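Local coordinates for protein SusD homolog (Bacteroides thetaiotaomicron, PDB 3EHM) that probably binds mucin O-glycans at the outer membrane as a SusD-like lipoprotein, contributing to host glycan utilization by this gut symbiont, at residues 476-490 with 514-528. Residues are numbered along the deposited sequence; the frame is centred on the assembly and turned at random.
Sequences IGASIEDCRVPERFR and IGATKLWWVRSNRPK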
ATOM      1  N   ILE A 476       5.625 -14.412 -15.019  1.00 16.55           N
ATOM      2  CA  ILE A 476       5.403 -13.035 -15.459  1.00 16.02           C
ATOM      3  C   ILE A 476       6.452 -12.563 -16.453  1.00 16.37           C
ATOM      4  O   ILE A 476       6.447 -11.403 -16.859  1.00 15.72           O
ATOM      5  CB  ILE A 476       5.390 -12.044 -14.278  1.00 15.39           C
ATOM      6  CG1 ILE A 476       6.765 -12.009 -13.613  1.00 15.04           C
ATOM      7  CG2 ILE A 476       4.297 -12.427 -13.300  1.00 14.44           C
ATOM      8  CD1 ILE A 476       6.900 -10.937 -12.548  1.00 16.46           C
ATOM      9  N   GLY A 477       7.352 -13.465 -16.837  1.00 18.84           N
ATOM     10  CA  GLY A 477       8.390 -13.119 -17.792  1.00 20.60           C
ATOM     11  C   GLY A 477       9.681 -12.619 -17.169  1.00 21.93           C
ATOM     12  O   GLY A 477      10.440 -11.898 -17.814  1.00 22.70           O
ATOM     13  N   ALA A 478       9.936 -12.996 -15.919  1.00 21.69           N
ATOM     14  CA  ALA A 478      11.154 -12.579 -15.224  1.00 22.70           C
ATOM     15  C   ALA A 478      11.889 -13.809 -14.699  1.00 24.44           C
ATOM     16  O   ALA A 478      11.400 -14.930 -14.829  1.00 24.64           O
ATOM     17  CB  ALA A 478      10.802 -11.647 -14.065  1.00 21.25           C
ATOM     18  N   SER A 479      13.063 -13.601 -14.106  1.00 26.41           N
ATOM     19  CA  SER A 479      13.832 -14.717 -13.561  1.00 28.01           C
ATOM     20  C   SER A 479      14.074 -14.522 -12.069  1.00 28.51           C
ATOM     21  O   SER A 479      13.909 -13.422 -11.541  1.00 28.57           O
ATOM     22  CB  SER A 479      15.179 -14.851 -14.271  1.00 29.34           C
ATOM     23  OG  SER A 479      16.174 -14.081 -13.615  1.00 30.49           O
ATOM     24  N   ILE A 480      14.474 -15.598 -11.400  1.00 28.92           N
ATOM     25  CA  ILE A 480      14.749 -15.571  -9.967  1.00 31.37           C
ATOM     26  C   ILE A 480      16.073 -14.861  -9.693  1.00 32.09           C
ATOM     27  O   ILE A 480      17.042 -15.490  -9.269  1.00 33.67           O
ATOM     28  CB  ILE A 480      14.850 -16.999  -9.403  1.00 31.58           C
ATOM     29  CG1 ILE A 480      13.724 -17.863  -9.974  1.00 31.55           C
ATOM     30  CG2 ILE A 480      14.766 -16.966  -7.882  1.00 32.52           C
ATOM     31  CD1 ILE A 480      13.975 -19.351  -9.843  1.00 32.47           C
ATOM     32  N   GLU A 481      16.111 -13.553  -9.941  1.00 32.12           N
ATOM     33  CA  GLU A 481      17.317 -12.757  -9.714  1.00 31.61           C
ATOM     34  C   GLU A 481      17.006 -11.291  -9.983  1.00 31.61           C
ATOM     35  O   GLU A 481      17.566 -10.395  -9.351  1.00 30.33           O
ATOM     36  CB  GLU A 481      18.446 -13.222 -10.635  1.00 34.20           C
ATOM     37  CG  GLU A 481      19.777 -13.441  -9.925  1.00 36.94           C
ATOM     38  CD  GLU A 481      20.934 -12.739 -10.618  1.00 38.87           C
ATOM     39  OE1 GLU A 481      20.935 -11.487 -10.646  1.00 40.00           O
ATOM     40  OE2 GLU A 481      21.838 -13.439 -11.134  1.00 38.95           O
ATOM     41  N   ASP A 482      16.106 -11.052 -10.932  1.00 31.85           N
ATOM     42  CA  ASP A 482      15.702  -9.695 -11.280  1.00 33.29           C
ATOM     43  C   ASP A 482      14.380  -9.327 -10.607  1.00 32.43           C
ATOM     44  O   ASP A 482      14.054  -8.144 -10.481  1.00 32.98           O
ATOM     45  CB  ASP A 482      15.554  -9.556 -12.796  1.00 34.45           C
ATOM     46  CG  ASP A 482      16.868  -9.726 -13.526  1.00 36.35           C
ATOM     47  OD1 ASP A 482      17.774  -8.891 -13.315  1.00 36.85           O
ATOM     48  OD2 ASP A 482      16.994 -10.698 -14.307  1.00 37.97           O
ATOM     49  N   CYS A 483      13.626 -10.340 -10.179  1.00 30.19           N
ATOM     50  CA  CYS A 483      12.339 -10.116  -9.528  1.00 27.86           C
ATOM     51  C   CYS A 483      12.072 -10.946  -8.276  1.00 23.96           C
ATOM     52  O   CYS A 483      12.076 -12.179  -8.314  1.00 23.52           O
ATOM     53  CB  CYS A 483      11.183 -10.359 -10.514  1.00 27.84           C
ATOM     54  SG  CYS A 483      10.977  -9.083 -11.792  1.00 40.52           S
ATOM     55  N   ARG A 484      11.842 -10.256  -7.165  1.00 20.04           N
ATOM     56  CA  ARG A 484      11.489 -10.920  -5.919  1.00 17.63           C
ATOM     57  C   ARG A 484       9.994 -10.665  -5.740  1.00 15.86           C
ATOM     58  O   ARG A 484       9.350 -11.268  -4.890  1.00 15.24           O
ATOM     59  CB  ARG A 484      12.290 -10.362  -4.742  1.00 17.38           C
ATOM     60  CG  ARG A 484      13.752 -10.769  -4.802  1.00 19.40           C
ATOM     61  CD  ARG A 484      14.497 -10.510  -3.503  1.00 17.05           C
ATOM     62  NE  ARG A 484      15.888 -10.916  -3.647  1.00 16.17           N
ATOM     63  CZ  ARG A 484      16.823 -10.765  -2.718  1.00 18.27           C
ATOM     64  NH1 ARG A 484      16.526 -10.213  -1.548  1.00 16.34           N
ATOM     65  NH2 ARG A 484      18.064 -11.158  -2.973  1.00 16.49           N
ATOM     66  N   VAL A 485       9.461  -9.763  -6.566  1.00 14.64           N
ATOM     67  CA  VAL A 485       8.034  -9.419  -6.573  1.00 12.60           C
ATOM     68  C   VAL A 485       7.665  -9.020  -7.999  1.00 12.69           C
ATOM     69  O   VAL A 485       8.531  -8.638  -8.777  1.00 13.07           O
ATOM     70  CB  VAL A 485       7.703  -8.208  -5.652  1.00 13.42           C
ATOM     71  CG1 VAL A 485       8.295  -8.421  -4.275  1.00 12.82           C
ATOM     72  CG2 VAL A 485       8.211  -6.909  -6.267  1.00 11.64           C
ATOM     73  N   PRO A 486       6.377  -9.125  -8.372  1.00 12.17           N
ATOM     74  CA  PRO A 486       6.028  -8.725  -9.738  1.00 12.29           C
ATOM     75  C   PRO A 486       6.206  -7.206  -9.831  1.00 12.34           C
ATOM     76  O   PRO A 486       6.078  -6.501  -8.825  1.00 11.01           O
ATOM     77  CB  PRO A 486       4.558  -9.137  -9.859  1.00 12.08           C
ATOM     78  CG  PRO A 486       4.438 -10.283  -8.881  1.00 13.97           C
ATOM     79  CD  PRO A 486       5.242  -9.788  -7.709  1.00 12.46           C
ATOM     80  N   GLU A 487       6.516  -6.701 -11.020  1.00 12.25           N
ATOM     81  CA  GLU A 487       6.690  -5.262 -11.202  1.00 12.70           C
ATOM     82  C   GLU A 487       5.329  -4.576 -11.359  1.00 11.90           C
ATOM     83  O   GLU A 487       5.210  -3.358 -11.204  1.00 12.32           O
ATOM     84  CB  GLU A 487       7.539  -4.974 -12.449  1.00 16.29           C
ATOM     85  CG  GLU A 487       8.995  -5.436 -12.387  1.00 16.21           C
ATOM     86  CD  GLU A 487       9.837  -4.661 -11.384  1.00 19.31           C
ATOM     87  OE1 GLU A 487       9.436  -3.542 -10.986  1.00 17.22           O
ATOM     88  OE2 GLU A 487      10.915  -5.168 -11.001  1.00 20.67           O
ATOM     89  N   ARG A 488       4.303  -5.365 -11.663  1.00 13.67           N
ATOM     90  CA  ARG A 488       2.958  -4.824 -11.867  1.00 13.51           C
ATOM     91  C   ARG A 488       1.989  -5.956 -12.157  1.00 15.13           C
ATOM     92  O   ARG A 488       2.405  -7.076 -12.439  1.00 15.69           O
ATOM     93  CB  ARG A 488       2.953  -3.883 -13.079  1.00 13.71           C
ATOM     94  CG  ARG A 488       3.291  -4.596 -14.406  1.00 15.67           C
ATOM     95  CD  ARG A 488       3.281  -3.651 -15.614  1.00 13.72           C
ATOM     96  NE  ARG A 488       1.934  -3.264 -16.040  1.00 12.99           N
ATOM     97  CZ  ARG A 488       1.162  -3.980 -16.856  1.00 15.15           C
ATOM     98  NH1 ARG A 488       1.592  -5.133 -17.351  1.00 14.48           N
ATOM     99  NH2 ARG A 488      -0.046  -3.542 -17.182  1.00 13.82           N
ATOM    100  N   PHE A 489       0.696  -5.653 -12.081  1.00 14.17           N
ATOM    101  CA  PHE A 489      -0.338  -6.620 -12.424  1.00 14.36           C
ATOM    102  C   PHE A 489      -0.503  -6.388 -13.924  1.00 13.72           C
ATOM    103  O   PHE A 489      -0.159  -5.314 -14.418  1.00 13.57           O
ATOM    104  CB  PHE A 489      -1.672  -6.284 -11.737  1.00 13.12           C
ATOM    105  CG  PHE A 489      -1.917  -7.031 -10.453  1.00 14.78           C
ATOM    106  CD1 PHE A 489      -0.976  -7.921  -9.946  1.00 14.73           C
ATOM    107  CD2 PHE A 489      -3.105  -6.836  -9.746  1.00 15.26           C
ATOM    108  CE1 PHE A 489      -1.212  -8.606  -8.749  1.00 17.34           C
ATOM    109  CE2 PHE A 489      -3.346  -7.516  -8.550  1.00 16.19           C
ATOM    110  CZ  PHE A 489      -2.396  -8.404  -8.054  1.00 15.86           C
ATOM    111  N   ARG A 490      -1.007  -7.376 -14.656  1.00 13.94           N
ATOM    112  CA  ARG A 490      -1.231  -7.185 -16.084  1.00 13.56           C
ATOM    113  C   ARG A 490      -2.742  -7.138 -16.264  1.00 14.56           C
ATOM    114  O   ARG A 490      -3.481  -7.682 -15.445  1.00 13.70           O
ATOM    115  CB  ARG A 490      -0.655  -8.344 -16.911  1.00 14.68           C
ATOM    116  CG  ARG A 490      -1.448  -9.641 -16.804  1.00 16.59           C
ATOM    117  CD  ARG A 490      -1.096 -10.625 -17.912  1.00 16.23           C
ATOM    118  NE  ARG A 490      -1.898 -11.841 -17.801  1.00 18.00           N
ATOM    119  CZ  ARG A 490      -2.041 -12.740 -18.768  1.00 18.57           C
ATOM    120  NH1 ARG A 490      -1.431 -12.570 -19.934  1.00 18.12           N
ATOM    121  NH2 ARG A 490      -2.809 -13.806 -18.571  1.00 15.93           N
ATOM    122  N   ILE A 514       2.729  -7.519 -19.246  1.00 16.70           N
ATOM    123  CA  ILE A 514       3.031  -8.664 -18.397  1.00 16.91           C
ATOM    124  C   ILE A 514       3.518  -8.135 -17.047  1.00 16.58           C
ATOM    125  O   ILE A 514       3.827  -6.949 -16.913  1.00 14.68           O
ATOM    126  CB  ILE A 514       4.128  -9.549 -19.029  1.00 17.62           C
ATOM    127  CG1 ILE A 514       5.387  -8.715 -19.273  1.00 17.02           C
ATOM    128  CG2 ILE A 514       3.633 -10.140 -20.350  1.00 19.56           C
ATOM    129  CD1 ILE A 514       6.561  -9.519 -19.793  1.00 19.38           C
ATOM    130  N   GLY A 515       3.593  -9.019 -16.058  1.00 16.20           N
ATOM    131  CA  GLY A 515       4.015  -8.615 -14.730  1.00 15.82           C
ATOM    132  C   GLY A 515       5.461  -8.182 -14.567  1.00 16.56           C
ATOM    133  O   GLY A 515       5.797  -7.532 -13.580  1.00 16.45           O
ATOM    134  N   ALA A 516       6.318  -8.527 -15.524  1.00 16.99           N
ATOM    135  CA  ALA A 516       7.732  -8.166 -15.445  1.00 17.93           C
ATOM    136  C   ALA A 516       8.052  -6.756 -15.945  1.00 18.21           C
ATOM    137  O   ALA A 516       9.153  -6.250 -15.732  1.00 18.85           O
ATOM    138  CB  ALA A 516       8.570  -9.188 -16.214  1.00 19.68           C
ATOM    139  N   THR A 517       7.095  -6.113 -16.598  1.00 18.59           N
ATOM    140  CA  THR A 517       7.325  -4.772 -17.125  1.00 18.53           C
ATOM    141  C   THR A 517       7.351  -3.695 -16.040  1.00 18.23           C
ATOM    142  O   THR A 517       6.363  -3.470 -15.340  1.00 18.47           O
ATOM    143  CB  THR A 517       6.263  -4.428 -18.180  1.00 18.03           C
ATOM    144  OG1 THR A 517       6.359  -5.368 -19.257  1.00 19.73           O
ATOM    145  CG2 THR A 517       6.466  -3.022 -18.718  1.00 17.40           C
ATOM    146  N   LYS A 518       8.494  -3.027 -15.909  1.00 16.36           N
ATOM    147  CA  LYS A 518       8.662  -1.982 -14.906  1.00 16.74           C
ATOM    148  C   LYS A 518       7.794  -0.762 -15.185  1.00 16.82           C
ATOM    149  O   LYS A 518       7.664  -0.319 -16.328  1.00 16.83           O
ATOM    150  CB  LYS A 518      10.129  -1.551 -14.825  1.00 18.39           C
ATOM    151  CG  LYS A 518      11.073  -2.633 -14.322  1.00 18.79           C
ATOM    152  CD  LYS A 518      12.499  -2.107 -14.259  1.00 23.18           C
ATOM    153  CE  LYS A 518      13.475  -3.186 -13.817  1.00 25.22           C
ATOM    154  NZ  LYS A 518      14.839  -2.624 -13.636  1.00 28.75           N
ATOM    155  N   LEU A 519       7.207  -0.215 -14.129  1.00 15.67           N
ATOM    156  CA  LEU A 519       6.359   0.951 -14.281  1.00 15.13           C
ATOM    157  C   LEU A 519       7.177   2.223 -14.429  1.00 14.82           C
ATOM    158  O   LEU A 519       8.394   2.220 -14.247  1.00 15.00           O
ATOM    159  CB  LEU A 519       5.377   1.043 -13.111  1.00 15.18           C
ATOM    160  CG  LEU A 519       4.401  -0.143 -13.119  1.00 13.62           C
ATOM    161  CD1 LEU A 519       3.438  -0.059 -11.935  1.00 14.66           C
ATOM    162  CD2 LEU A 519       3.626  -0.142 -14.434  1.00 15.29           C
ATOM    163  N   TRP A 520       6.492   3.306 -14.769  1.00 15.84           N
ATOM    164  CA  TRP A 520       7.117   4.600 -15.007  1.00 16.20           C
ATOM    165  C   TRP A 520       7.994   5.188 -13.903  1.00 16.30           C
ATOM    166  O   TRP A 520       9.074   5.708 -14.194  1.00 15.44           O
ATOM    167  CB  TRP A 520       6.036   5.617 -15.384  1.00 16.87           C
ATOM    168  CG  TRP A 520       6.557   7.009 -15.597  1.00 19.99           C
ATOM    169  CD1 TRP A 520       7.416   7.430 -16.577  1.00 19.77           C
ATOM    170  CD2 TRP A 520       6.257   8.162 -14.804  1.00 19.60           C
ATOM    171  NE1 TRP A 520       7.667   8.777 -16.441  1.00 21.28           N
ATOM    172  CE2 TRP A 520       6.969   9.251 -15.360  1.00 19.80           C
ATOM    173  CE3 TRP A 520       5.456   8.382 -13.676  1.00 19.92           C
ATOM    174  CZ2 TRP A 520       6.902  10.540 -14.827  1.00 19.88           C
ATOM    175  CZ3 TRP A 520       5.391   9.669 -13.144  1.00 21.10           C
ATOM    176  CH2 TRP A 520       6.112  10.730 -13.722  1.00 20.66           C
ATOM    177  N   TRP A 521       7.545   5.119 -12.651  1.00 14.76           N
ATOM    178  CA  TRP A 521       8.319   5.697 -11.551  1.00 15.13           C
ATOM    179  C   TRP A 521       9.498   4.894 -11.001  1.00 14.85           C
ATOM    180  O   TRP A 521      10.148   5.331 -10.049  1.00 15.76           O
ATOM    181  CB  TRP A 521       7.394   6.100 -10.391  1.00 13.31           C
ATOM    182  CG  TRP A 521       6.218   5.186 -10.142  1.00 13.32           C
ATOM    183  CD1 TRP A 521       4.893   5.508 -10.258  1.00 15.17           C
ATOM    184  CD2 TRP A 521       6.261   3.818  -9.722  1.00 12.89           C
ATOM    185  NE1 TRP A 521       4.109   4.425  -9.938  1.00 13.19           N
ATOM    186  CE2 TRP A 521       4.921   3.373  -9.605  1.00 13.75           C
ATOM    187  CE3 TRP A 521       7.299   2.921  -9.432  1.00 14.31           C
ATOM    188  CZ2 TRP A 521       4.594   2.069  -9.212  1.00 11.81           C
ATOM    189  CZ3 TRP A 521       6.972   1.621  -9.039  1.00 11.54           C
ATOM    190  CH2 TRP A 521       5.627   1.210  -8.933  1.00 12.55           C
ATOM    191  N   VAL A 522       9.795   3.739 -11.589  1.00 14.52           N
ATOM    192  CA  VAL A 522      10.916   2.945 -11.092  1.00 14.33           C
ATOM    193  C   VAL A 522      12.198   3.723 -11.358  1.00 15.92           C
ATOM    194  O   VAL A 522      12.487   4.076 -12.499  1.00 15.18           O
ATOM    195  CB  VAL A 522      11.002   1.574 -11.788  1.00 16.11           C
ATOM    196  CG1 VAL A 522      12.244   0.821 -11.299  1.00 15.13           C
ATOM    197  CG2 VAL A 522       9.749   0.764 -11.490  1.00 12.70           C
ATOM    198  N   ARG A 523      12.963   3.993 -10.306  1.00 15.86           N
ATOM    199  CA  ARG A 523      14.189   4.764 -10.462  1.00 18.10           C
ATOM    200  C   ARG A 523      15.296   3.999 -11.169  1.00 19.18           C
ATOM    201  O   ARG A 523      15.343   2.767 -11.143  1.00 18.31           O
ATOM    202  CB  ARG A 523      14.690   5.264  -9.101  1.00 16.94           C
ATOM    203  CG  ARG A 523      15.267   4.202  -8.172  1.00 17.75           C
ATOM    204  CD  ARG A 523      15.533   4.826  -6.809  1.00 17.62           C
ATOM    205  NE  ARG A 523      16.184   3.932  -5.856  1.00 16.34           N
ATOM    206  CZ  ARG A 523      17.417   4.108  -5.389  1.00 16.70           C
ATOM    207  NH1 ARG A 523      18.145   5.141  -5.793  1.00 14.17           N
ATOM    208  NH2 ARG A 523      17.912   3.268  -4.491  1.00 15.41           N
ATOM    209  N   SER A 524      16.184   4.747 -11.811  1.00 19.50           N
ATOM    210  CA  SER A 524      17.308   4.161 -12.520  1.00 21.00           C
ATOM    211  C   SER A 524      18.322   3.642 -11.513  1.00 19.68           C
ATOM    212  O   SER A 524      18.388   4.126 -10.379  1.00 19.34           O
ATOM    213  CB  SER A 524      17.973   5.209 -13.415  1.00 23.09           C
ATOM    214  OG  SER A 524      17.082   5.633 -14.433  1.00 29.29           O
ATOM    215  N   ASN A 525      19.105   2.653 -11.930  1.00 19.69           N
ATOM    216  CA  ASN A 525      20.134   2.082 -11.071  1.00 19.51           C
ATOM    217  C   ASN A 525      19.544   1.566  -9.760  1.00 18.13           C
ATOM    218  O   ASN A 525      20.162   1.701  -8.703  1.00 17.49           O
ATOM    219  CB  ASN A 525      21.201   3.146 -10.776  1.00 20.75           C
ATOM    220  CG  ASN A 525      21.672   3.873 -12.035  1.00 25.40           C
ATOM    221  OD1 ASN A 525      22.358   3.299 -12.881  1.00 26.25           O
ATOM    222  ND2 ASN A 525      21.298   5.142 -12.161  1.00 24.53           N
ATOM    223  N   ARG A 526      18.353   0.976  -9.827  1.00 17.82           N
ATOM    224  CA  ARG A 526      17.698   0.449  -8.629  1.00 16.61           C
ATOM    225  C   ARG A 526      18.564  -0.651  -8.004  1.00 16.71           C
ATOM    226  O   ARG A 526      18.949  -1.613  -8.675  1.00 16.44           O
ATOM    227  CB  ARG A 526      16.317  -0.106  -8.984  1.00 17.09           C
ATOM    228  CG  ARG A 526      15.440  -0.402  -7.779  1.00 15.57           C
ATOM    229  CD  ARG A 526      14.067  -0.891  -8.217  1.00 16.85           C
ATOM    230  NE  ARG A 526      14.154  -2.158  -8.941  1.00 18.40           N
ATOM    231  CZ  ARG A 526      13.134  -2.742  -9.559  1.00 18.68           C
ATOM    232  NH1 ARG A 526      11.934  -2.176  -9.555  1.00 16.60           N
ATOM    233  NH2 ARG A 526      13.311  -3.907 -10.167  1.00 21.29           N
ATOM    234  N   PRO A 527      18.870  -0.527  -6.702  1.00 17.65           N
ATOM    235  CA  PRO A 527      19.696  -1.485  -5.956  1.00 18.72           C
ATOM    236  C   PRO A 527      19.071  -2.865  -5.776  1.00 20.29           C
ATOM    237  O   PRO A 527      17.853  -3.034  -5.880  1.00 20.86           O
ATOM    238  CB  PRO A 527      19.906  -0.796  -4.603  1.00 17.81           C
ATOM    239  CG  PRO A 527      19.575   0.655  -4.862  1.00 21.59           C
ATOM    240  CD  PRO A 527      18.432   0.569  -5.823  1.00 17.94           C
ATOM    241  N   LYS A 528      19.928  -3.843  -5.493  1.00 20.49           N
ATOM    242  CA  LYS A 528      19.517  -5.226  -5.262  1.00 21.88           C
ATOM    243  C   LYS A 528      20.345  -5.758  -4.096  1.00 21.10           C
ATOM    244  O   LYS A 528      21.509  -5.392  -3.948  1.00 21.17           O
ATOM    245  CB  LYS A 528      19.791  -6.068  -6.506  1.00 23.86           C
ATOM    246  CG  LYS A 528      18.947  -5.676  -7.703  1.00 27.22           C
ATOM    247  CD  LYS A 528      19.593  -6.099  -9.014  1.00 29.95           C
ATOM    248  CE  LYS A 528      19.809  -7.599  -9.092  1.00 31.82           C
ATOM    249  NZ  LYS A 528      20.366  -7.991 -10.423  1.00 33.92           N
TER
HETATM  250  O   HOH W   1       7.385  -1.589 -11.418  1.00 12.90           O
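Glu487 and Arg526 form an end-on, two-nitrogen salt bridge between the loops 476-490 and 514-528. Followed outward, the CB of Glu487 packs 3.3 Å from Gly515 O, and CG sits 3.4 Å from Ala516 O. A bend at chi2 (-68°) then carries the carboxylate away from the 514-517 turn, with CD alongside the CG of Lys518. At the tip, Arg526 NH2 donates to Glu487 OE2 at 2.8 Å, while NH1 reaches OE1 at 3.2 Å in an almost straight bond (177°). OE1 is met on its syn lone pair; at OE2 the donor comes from the syn side but tilted out of the carboxylate plane, and the two flat groups lie 16° from coplanar. A water also donates to Glu487 OE1 and to its carbonyl O while accepting from Leu519 N, tying acid and backbone to the start of the 519-522 turn. An alanine in place of Glu487 would probably leave the Arg526 guanidinium without its carboxylate mate, held by Arg457 O alone among the partners described, and this water without one of its acceptors.

Backbone bonds fix the base of the pair: Glu487 N donates to Gly515 O at 2.8 Å, and Arg488 N adds a weak bond to the same oxygen. Gly515 is packed so closely that a CB on it would clash with Ile476 CG2. Arg488 NH1 donates to Ile514 O at 2.9 Å, approaching from above the carbonyl plane, and its NH2 bonds Phe140 O. Farther out, Lys528 NZ makes a salt bridge to Glu481 OE1 (3.5 Å) and a long one to Asp482 OD1.

Arg457, on helix 449-459, accepts from Arg526 NH1 through its carbonyl and donates to Glu487 O. The chemistry thus implies two irregular loops of the SusD-like fold joined to each other and to that helix by paired charges and shared carbonyls more than by apolar packing.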